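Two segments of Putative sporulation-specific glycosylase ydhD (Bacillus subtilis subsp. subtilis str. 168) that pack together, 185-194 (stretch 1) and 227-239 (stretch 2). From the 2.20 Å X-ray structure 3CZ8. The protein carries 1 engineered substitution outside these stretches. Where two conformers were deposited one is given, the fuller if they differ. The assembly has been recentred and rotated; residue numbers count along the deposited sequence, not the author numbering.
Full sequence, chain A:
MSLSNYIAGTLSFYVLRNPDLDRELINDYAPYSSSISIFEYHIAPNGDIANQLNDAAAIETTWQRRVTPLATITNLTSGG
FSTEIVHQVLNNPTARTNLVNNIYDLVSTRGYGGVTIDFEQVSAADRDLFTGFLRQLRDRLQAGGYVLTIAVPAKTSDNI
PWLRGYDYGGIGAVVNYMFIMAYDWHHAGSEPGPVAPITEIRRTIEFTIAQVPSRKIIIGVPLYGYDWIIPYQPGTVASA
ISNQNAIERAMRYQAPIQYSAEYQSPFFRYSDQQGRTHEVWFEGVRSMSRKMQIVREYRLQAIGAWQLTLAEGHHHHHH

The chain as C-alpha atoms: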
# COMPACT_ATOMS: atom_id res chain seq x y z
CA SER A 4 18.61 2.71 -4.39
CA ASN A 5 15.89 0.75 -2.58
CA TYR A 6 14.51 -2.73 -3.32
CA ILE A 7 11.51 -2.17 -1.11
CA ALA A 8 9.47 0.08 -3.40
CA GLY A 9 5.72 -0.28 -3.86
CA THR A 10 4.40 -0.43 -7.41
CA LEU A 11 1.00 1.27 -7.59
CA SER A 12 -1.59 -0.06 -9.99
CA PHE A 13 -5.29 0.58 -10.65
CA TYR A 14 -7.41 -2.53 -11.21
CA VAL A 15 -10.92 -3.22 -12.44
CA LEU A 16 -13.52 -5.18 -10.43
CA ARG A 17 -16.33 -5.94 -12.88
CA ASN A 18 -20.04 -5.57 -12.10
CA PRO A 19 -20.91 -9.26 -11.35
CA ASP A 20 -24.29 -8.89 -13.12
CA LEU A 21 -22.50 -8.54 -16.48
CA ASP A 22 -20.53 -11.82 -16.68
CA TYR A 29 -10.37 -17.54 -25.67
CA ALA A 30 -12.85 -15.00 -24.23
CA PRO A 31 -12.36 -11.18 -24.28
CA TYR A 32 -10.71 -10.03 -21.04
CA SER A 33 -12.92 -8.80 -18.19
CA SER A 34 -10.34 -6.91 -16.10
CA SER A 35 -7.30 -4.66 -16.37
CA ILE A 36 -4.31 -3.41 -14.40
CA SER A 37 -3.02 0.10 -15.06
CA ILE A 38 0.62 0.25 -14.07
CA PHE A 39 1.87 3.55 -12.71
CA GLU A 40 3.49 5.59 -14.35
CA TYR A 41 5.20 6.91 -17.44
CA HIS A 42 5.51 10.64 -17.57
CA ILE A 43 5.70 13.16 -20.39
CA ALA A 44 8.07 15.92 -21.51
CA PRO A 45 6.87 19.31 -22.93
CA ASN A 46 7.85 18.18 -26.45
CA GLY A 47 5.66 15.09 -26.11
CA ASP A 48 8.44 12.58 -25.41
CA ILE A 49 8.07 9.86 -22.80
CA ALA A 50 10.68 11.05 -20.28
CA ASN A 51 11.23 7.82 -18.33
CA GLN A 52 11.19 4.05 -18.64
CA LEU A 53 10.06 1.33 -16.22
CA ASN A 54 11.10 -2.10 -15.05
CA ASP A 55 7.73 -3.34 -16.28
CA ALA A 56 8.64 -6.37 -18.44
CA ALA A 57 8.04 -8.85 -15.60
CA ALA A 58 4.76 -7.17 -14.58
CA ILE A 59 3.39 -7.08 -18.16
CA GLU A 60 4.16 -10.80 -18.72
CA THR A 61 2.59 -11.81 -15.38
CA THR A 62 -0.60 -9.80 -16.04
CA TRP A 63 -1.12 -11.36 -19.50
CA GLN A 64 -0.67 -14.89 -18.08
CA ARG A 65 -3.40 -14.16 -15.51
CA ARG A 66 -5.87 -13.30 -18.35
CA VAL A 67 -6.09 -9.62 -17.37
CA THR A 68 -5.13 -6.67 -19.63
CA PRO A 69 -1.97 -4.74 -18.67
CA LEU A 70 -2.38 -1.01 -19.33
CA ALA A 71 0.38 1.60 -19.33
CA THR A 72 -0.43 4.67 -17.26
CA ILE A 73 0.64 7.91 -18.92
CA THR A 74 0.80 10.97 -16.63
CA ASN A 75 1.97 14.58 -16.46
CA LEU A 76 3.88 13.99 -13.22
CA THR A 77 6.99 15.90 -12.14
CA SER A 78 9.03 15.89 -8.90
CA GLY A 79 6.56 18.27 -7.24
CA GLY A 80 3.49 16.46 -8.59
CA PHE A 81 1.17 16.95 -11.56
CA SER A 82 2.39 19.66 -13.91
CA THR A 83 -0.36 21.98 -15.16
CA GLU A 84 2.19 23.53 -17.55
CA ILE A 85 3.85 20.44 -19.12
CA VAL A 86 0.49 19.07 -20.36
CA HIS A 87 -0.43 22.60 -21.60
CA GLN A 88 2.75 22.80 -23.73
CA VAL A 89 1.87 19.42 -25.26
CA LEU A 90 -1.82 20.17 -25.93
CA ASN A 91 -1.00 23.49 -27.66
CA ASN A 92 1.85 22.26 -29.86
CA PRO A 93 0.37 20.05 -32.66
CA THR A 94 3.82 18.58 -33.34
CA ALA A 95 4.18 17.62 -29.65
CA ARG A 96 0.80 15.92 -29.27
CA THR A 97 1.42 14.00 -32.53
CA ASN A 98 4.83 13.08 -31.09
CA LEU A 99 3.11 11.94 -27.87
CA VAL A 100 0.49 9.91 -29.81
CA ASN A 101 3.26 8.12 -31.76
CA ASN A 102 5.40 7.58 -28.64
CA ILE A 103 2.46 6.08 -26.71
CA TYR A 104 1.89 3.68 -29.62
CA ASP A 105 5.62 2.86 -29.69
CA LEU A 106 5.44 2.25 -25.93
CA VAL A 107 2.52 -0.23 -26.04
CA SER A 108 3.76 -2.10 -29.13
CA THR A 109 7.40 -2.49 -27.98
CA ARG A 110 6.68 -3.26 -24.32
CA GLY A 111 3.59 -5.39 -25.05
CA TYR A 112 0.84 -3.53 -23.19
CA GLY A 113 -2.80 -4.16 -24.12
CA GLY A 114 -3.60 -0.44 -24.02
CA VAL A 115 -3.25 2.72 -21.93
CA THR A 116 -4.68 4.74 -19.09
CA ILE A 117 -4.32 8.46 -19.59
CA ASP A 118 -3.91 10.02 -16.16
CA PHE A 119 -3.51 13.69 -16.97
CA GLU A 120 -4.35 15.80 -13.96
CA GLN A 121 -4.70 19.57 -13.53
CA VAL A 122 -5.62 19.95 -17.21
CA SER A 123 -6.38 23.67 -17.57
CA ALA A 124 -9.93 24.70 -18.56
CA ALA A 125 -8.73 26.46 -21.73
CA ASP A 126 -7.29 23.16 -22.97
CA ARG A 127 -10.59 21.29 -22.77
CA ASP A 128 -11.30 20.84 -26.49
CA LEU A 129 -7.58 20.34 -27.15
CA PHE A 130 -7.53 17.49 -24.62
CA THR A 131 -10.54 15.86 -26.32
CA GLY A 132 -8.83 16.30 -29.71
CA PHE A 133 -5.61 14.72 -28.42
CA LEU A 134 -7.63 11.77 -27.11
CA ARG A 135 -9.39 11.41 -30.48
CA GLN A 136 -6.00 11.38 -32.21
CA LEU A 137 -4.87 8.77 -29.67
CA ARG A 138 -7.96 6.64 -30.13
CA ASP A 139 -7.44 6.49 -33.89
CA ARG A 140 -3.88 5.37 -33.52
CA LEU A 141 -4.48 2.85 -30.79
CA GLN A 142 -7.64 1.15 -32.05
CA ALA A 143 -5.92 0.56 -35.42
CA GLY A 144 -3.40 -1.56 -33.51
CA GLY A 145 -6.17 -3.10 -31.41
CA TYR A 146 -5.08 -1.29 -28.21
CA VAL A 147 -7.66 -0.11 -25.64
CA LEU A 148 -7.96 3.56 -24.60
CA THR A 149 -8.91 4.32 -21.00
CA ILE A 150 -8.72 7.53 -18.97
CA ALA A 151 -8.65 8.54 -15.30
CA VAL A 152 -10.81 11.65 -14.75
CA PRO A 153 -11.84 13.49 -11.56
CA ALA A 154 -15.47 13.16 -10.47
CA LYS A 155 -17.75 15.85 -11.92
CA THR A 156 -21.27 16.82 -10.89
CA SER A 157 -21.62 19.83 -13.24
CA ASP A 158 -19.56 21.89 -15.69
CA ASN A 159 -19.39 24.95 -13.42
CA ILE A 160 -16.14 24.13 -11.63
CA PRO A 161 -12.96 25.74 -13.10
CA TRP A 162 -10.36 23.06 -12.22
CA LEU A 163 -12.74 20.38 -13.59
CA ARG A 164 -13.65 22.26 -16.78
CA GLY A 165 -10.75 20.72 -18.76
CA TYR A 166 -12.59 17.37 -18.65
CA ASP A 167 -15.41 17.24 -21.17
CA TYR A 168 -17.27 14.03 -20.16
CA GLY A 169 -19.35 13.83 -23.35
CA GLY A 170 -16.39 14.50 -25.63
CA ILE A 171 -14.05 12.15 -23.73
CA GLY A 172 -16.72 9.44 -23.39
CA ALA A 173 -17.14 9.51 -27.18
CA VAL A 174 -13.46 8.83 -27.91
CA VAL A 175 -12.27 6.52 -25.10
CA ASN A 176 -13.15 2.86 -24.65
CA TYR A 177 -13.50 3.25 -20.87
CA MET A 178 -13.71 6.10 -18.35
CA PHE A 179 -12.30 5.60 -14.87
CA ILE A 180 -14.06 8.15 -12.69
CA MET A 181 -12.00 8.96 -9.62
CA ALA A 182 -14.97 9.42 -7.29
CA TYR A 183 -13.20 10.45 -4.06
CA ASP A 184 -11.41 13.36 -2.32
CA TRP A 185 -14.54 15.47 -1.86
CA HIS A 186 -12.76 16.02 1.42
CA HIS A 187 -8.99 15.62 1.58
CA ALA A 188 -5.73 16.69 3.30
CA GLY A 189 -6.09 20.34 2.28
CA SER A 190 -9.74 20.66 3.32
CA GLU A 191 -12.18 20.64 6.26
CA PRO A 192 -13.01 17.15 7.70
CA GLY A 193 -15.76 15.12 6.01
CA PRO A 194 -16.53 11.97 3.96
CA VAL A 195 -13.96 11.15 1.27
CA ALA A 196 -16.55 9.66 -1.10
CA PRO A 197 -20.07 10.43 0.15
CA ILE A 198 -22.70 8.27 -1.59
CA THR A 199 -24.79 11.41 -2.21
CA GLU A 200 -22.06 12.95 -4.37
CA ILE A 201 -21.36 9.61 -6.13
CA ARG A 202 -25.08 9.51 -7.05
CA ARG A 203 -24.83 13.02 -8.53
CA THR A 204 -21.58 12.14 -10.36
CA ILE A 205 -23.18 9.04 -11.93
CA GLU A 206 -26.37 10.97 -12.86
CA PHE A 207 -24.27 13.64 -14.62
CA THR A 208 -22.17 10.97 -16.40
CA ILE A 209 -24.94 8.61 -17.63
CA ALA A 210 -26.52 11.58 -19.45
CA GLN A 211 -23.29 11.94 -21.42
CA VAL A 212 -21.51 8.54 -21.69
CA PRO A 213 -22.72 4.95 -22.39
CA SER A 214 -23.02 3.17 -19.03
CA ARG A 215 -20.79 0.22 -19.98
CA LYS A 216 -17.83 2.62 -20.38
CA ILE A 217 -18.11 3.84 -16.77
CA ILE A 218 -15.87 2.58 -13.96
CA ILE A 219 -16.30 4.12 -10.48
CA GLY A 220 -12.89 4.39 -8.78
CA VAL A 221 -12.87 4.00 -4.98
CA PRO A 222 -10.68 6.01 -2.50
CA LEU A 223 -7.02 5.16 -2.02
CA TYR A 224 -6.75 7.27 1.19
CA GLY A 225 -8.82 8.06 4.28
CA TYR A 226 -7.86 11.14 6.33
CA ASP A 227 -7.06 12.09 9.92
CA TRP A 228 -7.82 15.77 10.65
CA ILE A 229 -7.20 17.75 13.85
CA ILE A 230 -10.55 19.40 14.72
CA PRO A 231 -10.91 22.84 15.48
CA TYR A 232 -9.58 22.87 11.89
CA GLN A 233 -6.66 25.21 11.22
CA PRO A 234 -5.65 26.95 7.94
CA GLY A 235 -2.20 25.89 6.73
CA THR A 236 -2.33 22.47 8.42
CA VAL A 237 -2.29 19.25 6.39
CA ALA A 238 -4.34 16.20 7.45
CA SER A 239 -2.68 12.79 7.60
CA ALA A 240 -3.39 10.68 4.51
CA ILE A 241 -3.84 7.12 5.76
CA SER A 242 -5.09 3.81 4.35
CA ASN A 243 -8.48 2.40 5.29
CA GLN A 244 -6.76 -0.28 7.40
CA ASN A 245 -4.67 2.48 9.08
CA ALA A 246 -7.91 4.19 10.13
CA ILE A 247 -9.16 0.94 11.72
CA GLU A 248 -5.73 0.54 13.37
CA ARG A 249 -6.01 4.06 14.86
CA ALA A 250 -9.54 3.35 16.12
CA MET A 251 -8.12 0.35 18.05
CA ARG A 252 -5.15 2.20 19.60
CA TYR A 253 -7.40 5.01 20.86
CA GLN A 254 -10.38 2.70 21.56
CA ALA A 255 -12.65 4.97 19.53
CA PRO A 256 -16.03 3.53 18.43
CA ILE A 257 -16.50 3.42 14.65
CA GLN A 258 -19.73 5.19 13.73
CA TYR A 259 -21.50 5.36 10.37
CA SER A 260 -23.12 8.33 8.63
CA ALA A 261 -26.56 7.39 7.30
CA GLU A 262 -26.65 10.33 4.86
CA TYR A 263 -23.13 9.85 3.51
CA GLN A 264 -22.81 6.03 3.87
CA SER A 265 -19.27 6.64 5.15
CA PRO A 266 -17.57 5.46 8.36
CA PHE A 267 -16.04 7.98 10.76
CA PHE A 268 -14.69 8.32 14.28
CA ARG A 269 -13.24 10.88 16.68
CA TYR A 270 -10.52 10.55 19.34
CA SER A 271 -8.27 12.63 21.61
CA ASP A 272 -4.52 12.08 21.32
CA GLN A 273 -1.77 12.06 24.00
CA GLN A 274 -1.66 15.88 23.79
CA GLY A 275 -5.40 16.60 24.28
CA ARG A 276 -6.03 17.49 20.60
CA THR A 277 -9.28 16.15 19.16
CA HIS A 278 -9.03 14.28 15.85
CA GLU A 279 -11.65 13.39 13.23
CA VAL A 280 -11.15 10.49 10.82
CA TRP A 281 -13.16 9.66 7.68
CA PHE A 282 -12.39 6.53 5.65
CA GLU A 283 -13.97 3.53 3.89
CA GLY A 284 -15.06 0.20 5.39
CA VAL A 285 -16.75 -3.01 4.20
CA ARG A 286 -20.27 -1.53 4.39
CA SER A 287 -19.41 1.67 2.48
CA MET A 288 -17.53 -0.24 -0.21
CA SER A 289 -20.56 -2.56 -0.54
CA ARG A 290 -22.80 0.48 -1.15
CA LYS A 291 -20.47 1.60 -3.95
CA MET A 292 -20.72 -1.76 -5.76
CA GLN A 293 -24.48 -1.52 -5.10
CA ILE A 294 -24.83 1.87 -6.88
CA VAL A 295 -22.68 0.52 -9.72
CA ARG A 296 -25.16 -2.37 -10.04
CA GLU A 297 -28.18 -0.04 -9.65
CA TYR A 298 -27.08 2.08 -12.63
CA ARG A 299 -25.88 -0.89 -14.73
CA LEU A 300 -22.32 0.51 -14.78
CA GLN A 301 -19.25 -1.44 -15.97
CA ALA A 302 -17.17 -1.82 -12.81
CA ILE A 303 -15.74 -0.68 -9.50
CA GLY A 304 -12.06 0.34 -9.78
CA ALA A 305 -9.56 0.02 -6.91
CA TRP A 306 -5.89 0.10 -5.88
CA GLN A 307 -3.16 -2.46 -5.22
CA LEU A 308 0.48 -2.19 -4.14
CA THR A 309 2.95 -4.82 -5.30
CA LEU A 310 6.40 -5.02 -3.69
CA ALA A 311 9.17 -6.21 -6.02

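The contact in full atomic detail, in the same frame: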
# COMPACT_ATOMS: atom_id res chain seq x y z
N TRP A 185 -13.60 14.38 -2.12
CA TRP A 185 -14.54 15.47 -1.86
C TRP A 185 -14.13 16.21 -0.59
O TRP A 185 -14.32 17.42 -0.46
CB TRP A 185 -15.98 14.96 -1.76
CG TRP A 185 -16.67 14.93 -3.09
CD1 TRP A 185 -17.19 15.99 -3.78
CD2 TRP A 185 -16.91 13.77 -3.90
NE1 TRP A 185 -17.74 15.57 -4.96
CE2 TRP A 185 -17.59 14.21 -5.07
CE3 TRP A 185 -16.63 12.41 -3.76
CZ2 TRP A 185 -17.99 13.34 -6.08
CZ3 TRP A 185 -17.03 11.53 -4.76
CH2 TRP A 185 -17.70 12.00 -5.91
N HIS A 186 -13.55 15.46 0.34
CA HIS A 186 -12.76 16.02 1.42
C HIS A 186 -11.41 15.33 1.40
O HIS A 186 -11.33 14.13 1.10
CB HIS A 186 -13.45 15.83 2.76
CG HIS A 186 -14.82 16.43 2.82
ND1 HIS A 186 -15.05 17.72 3.24
CD2 HIS A 186 -16.03 15.92 2.50
CE1 HIS A 186 -16.34 17.98 3.18
NE2 HIS A 186 -16.96 16.90 2.74
N HIS A 187 -10.37 16.08 1.72
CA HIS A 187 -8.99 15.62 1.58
C HIS A 187 -8.07 16.33 2.57
O HIS A 187 -8.54 17.03 3.48
CB HIS A 187 -8.51 15.82 0.14
CG HIS A 187 -8.62 17.23 -0.35
ND1 HIS A 187 -7.56 18.11 -0.36
CD2 HIS A 187 -9.68 17.92 -0.86
CE1 HIS A 187 -7.95 19.27 -0.84
NE2 HIS A 187 -9.23 19.19 -1.14
N ALA A 188 -6.76 16.17 2.38
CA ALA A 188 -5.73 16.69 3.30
C ALA A 188 -5.68 18.21 3.40
O ALA A 188 -5.29 18.76 4.44
CB ALA A 188 -4.35 16.13 2.93
N GLY A 189 -6.07 18.89 2.32
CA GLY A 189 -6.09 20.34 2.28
C GLY A 189 -7.48 20.93 2.46
O GLY A 189 -7.72 22.07 2.04
N SER A 190 -8.39 20.17 3.07
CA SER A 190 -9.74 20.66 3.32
C SER A 190 -10.22 20.44 4.76
O SER A 190 -9.50 19.87 5.59
CB SER A 190 -10.73 20.03 2.33
OG SER A 190 -11.15 18.74 2.74
N GLU A 191 -11.43 20.91 5.03
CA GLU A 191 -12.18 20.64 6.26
C GLU A 191 -12.55 19.15 6.31
O GLU A 191 -12.80 18.54 5.25
CB GLU A 191 -13.45 21.52 6.25
CG GLU A 191 -14.38 21.45 7.47
CD GLU A 191 -14.03 22.46 8.55
OE1 GLU A 191 -13.85 23.66 8.22
OE2 GLU A 191 -13.95 22.06 9.73
N PRO A 192 -12.55 18.53 7.51
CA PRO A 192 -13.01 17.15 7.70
C PRO A 192 -14.39 16.82 7.15
O PRO A 192 -15.32 17.62 7.28
CB PRO A 192 -12.98 16.96 9.22
CG PRO A 192 -12.83 18.35 9.79
CD PRO A 192 -12.04 19.09 8.78
N GLY A 193 -14.51 15.63 6.56
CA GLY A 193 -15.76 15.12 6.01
C GLY A 193 -15.52 13.87 5.18
O GLY A 193 -14.37 13.49 4.96
N PRO A 194 -16.60 13.23 4.71
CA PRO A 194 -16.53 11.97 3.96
C PRO A 194 -15.74 12.09 2.67
O PRO A 194 -15.96 13.03 1.90
CB PRO A 194 -18.00 11.64 3.67
CG PRO A 194 -18.71 12.93 3.79
CD PRO A 194 -18.00 13.69 4.85
N ASP A 227 -7.04 11.79 8.49
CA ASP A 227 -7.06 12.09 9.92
C ASP A 227 -6.82 13.58 10.11
O ASP A 227 -5.70 14.05 9.94
CB ASP A 227 -5.95 11.28 10.61
CG ASP A 227 -6.10 11.23 12.13
OD1 ASP A 227 -5.61 10.25 12.72
OD2 ASP A 227 -6.70 12.15 12.73
N TRP A 228 -7.88 14.31 10.46
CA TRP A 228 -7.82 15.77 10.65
C TRP A 228 -7.82 16.13 12.13
O TRP A 228 -8.55 15.52 12.91
CB TRP A 228 -9.06 16.43 10.06
CG TRP A 228 -9.23 16.44 8.57
CD1 TRP A 228 -8.79 17.40 7.70
CD2 TRP A 228 -9.96 15.49 7.77
NE1 TRP A 228 -9.17 17.10 6.42
CE2 TRP A 228 -9.89 15.93 6.43
CE3 TRP A 228 -10.65 14.31 8.06
CZ2 TRP A 228 -10.49 15.23 5.38
CZ3 TRP A 228 -11.26 13.62 7.02
CH2 TRP A 228 -11.17 14.08 5.69
N ILE A 229 -7.05 17.15 12.52
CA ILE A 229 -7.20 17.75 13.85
C ILE A 229 -8.37 18.75 13.82
O ILE A 229 -8.32 19.76 13.11
CB ILE A 229 -5.89 18.43 14.36
CG1 ILE A 229 -4.84 17.39 14.76
CG2 ILE A 229 -6.16 19.31 15.58
CD1 ILE A 229 -3.68 17.27 13.80
N ILE A 230 -9.43 18.45 14.58
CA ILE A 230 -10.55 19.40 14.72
C ILE A 230 -10.20 20.52 15.71
O ILE A 230 -9.17 20.45 16.37
CB ILE A 230 -11.96 18.75 14.88
CG1 ILE A 230 -11.97 17.65 15.94
CG2 ILE A 230 -12.44 18.24 13.52
CD1 ILE A 230 -13.36 17.11 16.23
N PRO A 231 -11.11 21.49 15.92
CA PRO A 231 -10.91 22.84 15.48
C PRO A 231 -9.87 22.96 14.35
O PRO A 231 -8.67 23.11 14.59
CB PRO A 231 -10.59 23.56 16.79
CG PRO A 231 -11.50 22.70 17.86
CD PRO A 231 -12.10 21.52 17.01
N TYR A 232 -10.38 22.85 13.12
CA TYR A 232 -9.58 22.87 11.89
C TYR A 232 -8.84 24.20 11.69
O TYR A 232 -9.42 25.28 11.85
CB TYR A 232 -10.45 22.54 10.67
CG TYR A 232 -9.75 22.74 9.33
CD1 TYR A 232 -8.71 21.90 8.93
CD2 TYR A 232 -10.13 23.78 8.47
CE1 TYR A 232 -8.07 22.08 7.72
CE2 TYR A 232 -9.48 23.96 7.25
CZ TYR A 232 -8.46 23.11 6.88
OH TYR A 232 -7.81 23.29 5.67
N GLN A 233 -7.57 24.08 11.34
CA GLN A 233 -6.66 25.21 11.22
C GLN A 233 -6.19 25.36 9.77
O GLN A 233 -5.79 24.37 9.15
CB GLN A 233 -5.47 25.00 12.18
CG GLN A 233 -4.35 26.05 12.11
CD GLN A 233 -4.69 27.36 12.80
OE1 GLN A 233 -5.66 27.45 13.57
NE2 GLN A 233 -3.89 28.39 12.53
N PRO A 234 -6.24 26.60 9.23
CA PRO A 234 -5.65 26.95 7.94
C PRO A 234 -4.14 26.74 7.93
O PRO A 234 -3.46 27.05 8.92
CB PRO A 234 -5.96 28.45 7.80
CG PRO A 234 -7.06 28.71 8.75
CD PRO A 234 -6.89 27.76 9.87
N GLY A 235 -3.62 26.19 6.84
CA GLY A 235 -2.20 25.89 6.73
C GLY A 235 -1.84 24.45 7.07
O GLY A 235 -0.89 23.90 6.52
N THR A 236 -2.61 23.85 7.98
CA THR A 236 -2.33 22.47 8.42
C THR A 236 -2.78 21.43 7.39
O THR A 236 -3.79 21.61 6.71
CB THR A 236 -3.02 22.10 9.76
OG1 THR A 236 -4.44 22.29 9.64
CG2 THR A 236 -2.48 22.93 10.93
N VAL A 237 -2.01 20.35 7.30
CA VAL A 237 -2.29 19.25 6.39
C VAL A 237 -2.73 18.04 7.22
O VAL A 237 -2.06 17.66 8.18
CB VAL A 237 -1.04 18.91 5.53
CG1 VAL A 237 -1.36 17.83 4.50
CG2 VAL A 237 -0.50 20.16 4.84
N ALA A 238 -3.87 17.45 6.84
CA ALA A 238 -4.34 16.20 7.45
C ALA A 238 -3.43 15.03 7.08
O ALA A 238 -2.72 15.09 6.09
CB ALA A 238 -5.76 15.91 7.03
N SER A 239 -3.46 13.98 7.89
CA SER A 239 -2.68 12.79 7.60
C SER A 239 -3.45 11.87 6.67
O SER A 239 -4.56 11.44 6.99
CB SER A 239 -2.31 12.05 8.89
OG SER A 239 -1.47 12.84 9.71

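The contact is a loop laid over one face and along an edge of the Trp 228 indole: stretch 1, which forms no regular helix or strand, meets the ring through residues His 186 to Gly 193 and is tied to the second stretch by two hydrogen bonds to backbone carbonyls, one of them weak, with 536 Å² buried in all.

Stretch 2 leaves a strand at Ile 229, passes through a type II turn from Gln 233 to Thr 236, and returns so that Ser 239 pairs with Asp 227, the two exchanging backbone hydrogen bonds (Asp 227 N to Ser 239 O, 2.9 Å; Ser 239 N to Asp 227 O, 3.0 Å). Trp 228 points toward stretch 1 and is the residue most covered by it. Its NE1 gives a weak hydrogen bond to His 187 O (3.0 Å, 131°), while Ser 190 O lies 2.9 Å from the same Trp 228 NE1, so two carbonyls of the type I turn from His 187 to Ser 190 converge on one indole nitrogen. That turn is braced internally by Ser 190 N to His 187 O (3.2 Å) and by His 187 N to Ser 190 OG (3.0 Å).

Over one face of the indole sits Pro 192, whose CA lies 14° off the normal of the six-membered ring and 3.5 Å from Trp 228 CD2, a CH-pi contact that sets a polarised C-H against the ring electrons. The proline ring extends this apolar patch, with Pro 192 CG 3.8 Å from Ile 230 CG2. A second CH-pi contact places Glu 191 CA almost directly over the face of the Tyr 232 ring.

Within the same turn, the two backbones come nearest, CA to CA, at Ala 188 and Ala 238, 4.4 Å apart. Here Ala 238 N donates a nearly straight hydrogen bond to Ala 188 O (3.1 Å, 171°), and apolar side chains pack beside it: Ala 188 CB lies 3.8 Å from Val 237 CG1 and 4.3 Å from Ala 238 CB.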